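PDB 5FQ8: outer membrane protein Omp121 from Bacteroides thetaiotaomicron, which probably takes up ligands across the outer membrane as a calcium-binding TonB-dependent transporter. Local coordinates for residues Thr187-Pro192 against Asn970-Arg975. Numbering follows the deposited sequence.
Sequences TVLRLP and NPSSRR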
loop_
_atom_site.group_PDB
_atom_site.type_symbol
_atom_site.label_atom_id
_atom_site.label_comp_id
_atom_site.label_asym_id
_atom_site.label_seq_id
_atom_site.Cartn_x
_atom_site.Cartn_y
_atom_site.Cartn_z
ATOM N N THR B 187 4.123 -31.543 -21.817
ATOM C CA THR B 187 4.810 -30.865 -22.901
ATOM C C THR B 187 3.818 -30.063 -23.739
ATOM O O THR B 187 2.608 -30.294 -23.713
ATOM C CB THR B 187 5.544 -31.830 -23.805
ATOM O OG1 THR B 187 4.580 -32.659 -24.452
ATOM C CG2 THR B 187 6.498 -32.660 -23.015
ATOM N N VAL B 188 4.361 -29.126 -24.514
ATOM C CA VAL B 188 3.535 -28.137 -25.195
ATOM C C VAL B 188 2.793 -28.775 -26.361
ATOM O O VAL B 188 3.370 -29.528 -27.150
ATOM C CB VAL B 188 4.409 -26.957 -25.645
ATOM C CG1 VAL B 188 5.511 -27.441 -26.553
ATOM C CG2 VAL B 188 3.568 -25.918 -26.310
ATOM N N LEU B 189 1.504 -28.458 -26.480
ATOM C CA LEU B 189 0.563 -29.208 -27.310
ATOM C C LEU B 189 0.373 -28.635 -28.699
ATOM O O LEU B 189 0.315 -29.395 -29.667
ATOM C CB LEU B 189 -0.804 -29.272 -26.632
ATOM C CG LEU B 189 -1.919 -29.907 -27.453
ATOM C CD1 LEU B 189 -1.598 -31.347 -27.693
ATOM C CD2 LEU B 189 -3.245 -29.787 -26.747
ATOM N N ARG B 190 0.232 -27.315 -28.808
ATOM C CA ARG B 190 -0.021 -26.663 -30.090
ATOM C C ARG B 190 0.522 -25.250 -29.983
ATOM O O ARG B 190 0.069 -24.466 -29.148
ATOM C CB ARG B 190 -1.515 -26.689 -30.429
ATOM C CG ARG B 190 -2.140 -25.406 -30.946
ATOM C CD ARG B 190 -2.123 -25.301 -32.470
ATOM N NE ARG B 190 -2.811 -26.400 -33.142
ATOM C CZ ARG B 190 -4.091 -26.383 -33.494
ATOM N NH1 ARG B 190 -4.826 -25.321 -33.226
ATOM N NH2 ARG B 190 -4.632 -27.426 -34.110
ATOM N N LEU B 191 1.535 -24.958 -30.763
ATOM C CA LEU B 191 2.011 -23.608 -30.968
ATOM C C LEU B 191 1.542 -23.139 -32.329
ATOM O O LEU B 191 1.193 -23.957 -33.182
ATOM C CB LEU B 191 3.538 -23.548 -30.892
ATOM C CG LEU B 191 4.160 -23.885 -29.540
ATOM C CD1 LEU B 191 5.650 -24.045 -29.671
ATOM C CD2 LEU B 191 3.839 -22.813 -28.536
ATOM N N PRO B 192 1.488 -21.835 -32.570
ATOM C CA PRO B 192 1.020 -21.371 -33.873
ATOM C C PRO B 192 1.955 -21.826 -34.974
ATOM O O PRO B 192 3.168 -21.916 -34.793
ATOM C CB PRO B 192 1.017 -19.851 -33.714
ATOM C CG PRO B 192 0.889 -19.637 -32.267
ATOM C CD PRO B 192 1.706 -20.705 -31.656
ATOM N N ASN B 970 -1.126 -18.621 -21.993
ATOM C CA ASN B 970 0.005 -19.482 -22.258
ATOM C C ASN B 970 -0.427 -20.695 -23.080
ATOM O O ASN B 970 -1.573 -21.131 -22.997
ATOM C CB ASN B 970 0.627 -19.936 -20.951
ATOM C CG ASN B 970 1.172 -18.802 -20.148
ATOM O OD1 ASN B 970 1.775 -17.882 -20.674
ATOM N ND2 ASN B 970 0.962 -18.860 -18.850
ATOM N N PRO B 971 0.470 -21.251 -23.885
ATOM C CA PRO B 971 0.114 -22.415 -24.699
ATOM C C PRO B 971 -0.431 -23.551 -23.852
ATOM O O PRO B 971 0.010 -23.769 -22.727
ATOM C CB PRO B 971 1.443 -22.802 -25.346
ATOM C CG PRO B 971 2.257 -21.601 -25.312
ATOM C CD PRO B 971 1.858 -20.835 -24.104
ATOM N N SER B 972 -1.400 -24.273 -24.402
ATOM C CA SER B 972 -1.917 -25.440 -23.709
ATOM C C SER B 972 -0.922 -26.579 -23.803
ATOM O O SER B 972 -0.028 -26.594 -24.648
ATOM C CB SER B 972 -3.264 -25.867 -24.270
ATOM O OG SER B 972 -3.121 -26.591 -25.473
ATOM N N SER B 973 -1.057 -27.528 -22.901
ATOM C CA SER B 973 -0.063 -28.577 -22.803
ATOM C C SER B 973 -0.686 -29.938 -23.040
ATOM O O SER B 973 -1.902 -30.121 -22.990
ATOM C CB SER B 973 0.635 -28.566 -21.443
ATOM O OG SER B 973 -0.269 -28.905 -20.414
ATOM N N ARG B 974 0.200 -30.883 -23.302
ATOM C CA ARG B 974 -0.105 -32.301 -23.439
ATOM C C ARG B 974 0.394 -33.005 -22.185
ATOM O O ARG B 974 1.562 -32.858 -21.825
ATOM C CB ARG B 974 0.604 -32.843 -24.674
ATOM C CG ARG B 974 -0.087 -33.873 -25.411
ATOM C CD ARG B 974 0.933 -34.623 -26.211
ATOM N NE ARG B 974 1.618 -33.789 -27.192
ATOM C CZ ARG B 974 1.158 -33.559 -28.414
ATOM N NH1 ARG B 974 0.010 -34.082 -28.788
ATOM N NH2 ARG B 974 1.839 -32.802 -29.251
ATOM N N ARG B 975 -0.467 -33.748 -21.508
ATOM C CA ARG B 975 -0.087 -34.352 -20.236
ATOM C C ARG B 975 -0.156 -35.875 -20.280
ATOM O O ARG B 975 -1.071 -36.446 -20.874
ATOM C CB ARG B 975 -0.961 -33.806 -19.119
ATOM C CG ARG B 975 -0.790 -32.328 -18.933
ATOM C CD ARG B 975 -1.811 -31.758 -17.990
ATOM N NE ARG B 975 -3.168 -31.787 -18.522
ATOM C CZ ARG B 975 -3.672 -30.869 -19.340
ATOM N NH1 ARG B 975 -2.927 -29.855 -19.740
ATOM N NH2 ARG B 975 -4.923 -30.967 -19.764
HETATM O O HOH W 1 -2.022 -23.824 -27.126
#
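The seam that closes the TonB-dependent receptor barrel, where its first strand (177-188) pairs antiparallel with its last (973-983), is met here. T187 and R974 form a hydrogen-bonded pair: R974 N points almost along the carbonyl axis of T187 O (N-H...O 173°), and T187 N returns to R974 O at 2.9 Å. At the following non-hydrogen-bonded pair, V188 and S973 turn their side chains apart. One further bond, L189 N to S972 O at 3.0 Å, lies in the carbonyl plane on a lone pair. Beyond it a water continues the link, donating to R190 O and accepting from S972 N.

L189 carries the side-chain contact. Its CG is anti to the backbone N (chi1 174°), which turns the branch to the opposite chain: CD2 meets S972 OG at 3.4 Å, while CD1 lies over one face of the R974 guanidinium, offset toward the rim and 3.4 Å from NH1. The R974 chain bends at chi3 (-62°) and crosses L189 at about a right angle; T187 OG1 lies at the guanidinium edge. S972 OG is hydrogen-bonded to D950. On the loop side, P971 takes V188 CG2 against CB and L191 CD2 against CG, the latter at 3.8 Å, while its ring also touches L331 of helix 330-335.

R974 also touches L938 and F939 of the neighbouring strand 928-941, and a bound detergent lies close by. An alanine here would remove the guanidinium, and would probably leave L189 CD1 less covered and loosen the contact with L938 and F939. The chemistry thus divides the work: backbone bonds and one water join the two chains across the seam, while the L189 methyl over the guanidinium face and the V188 and L191 contacts with P971 cover it with carbon.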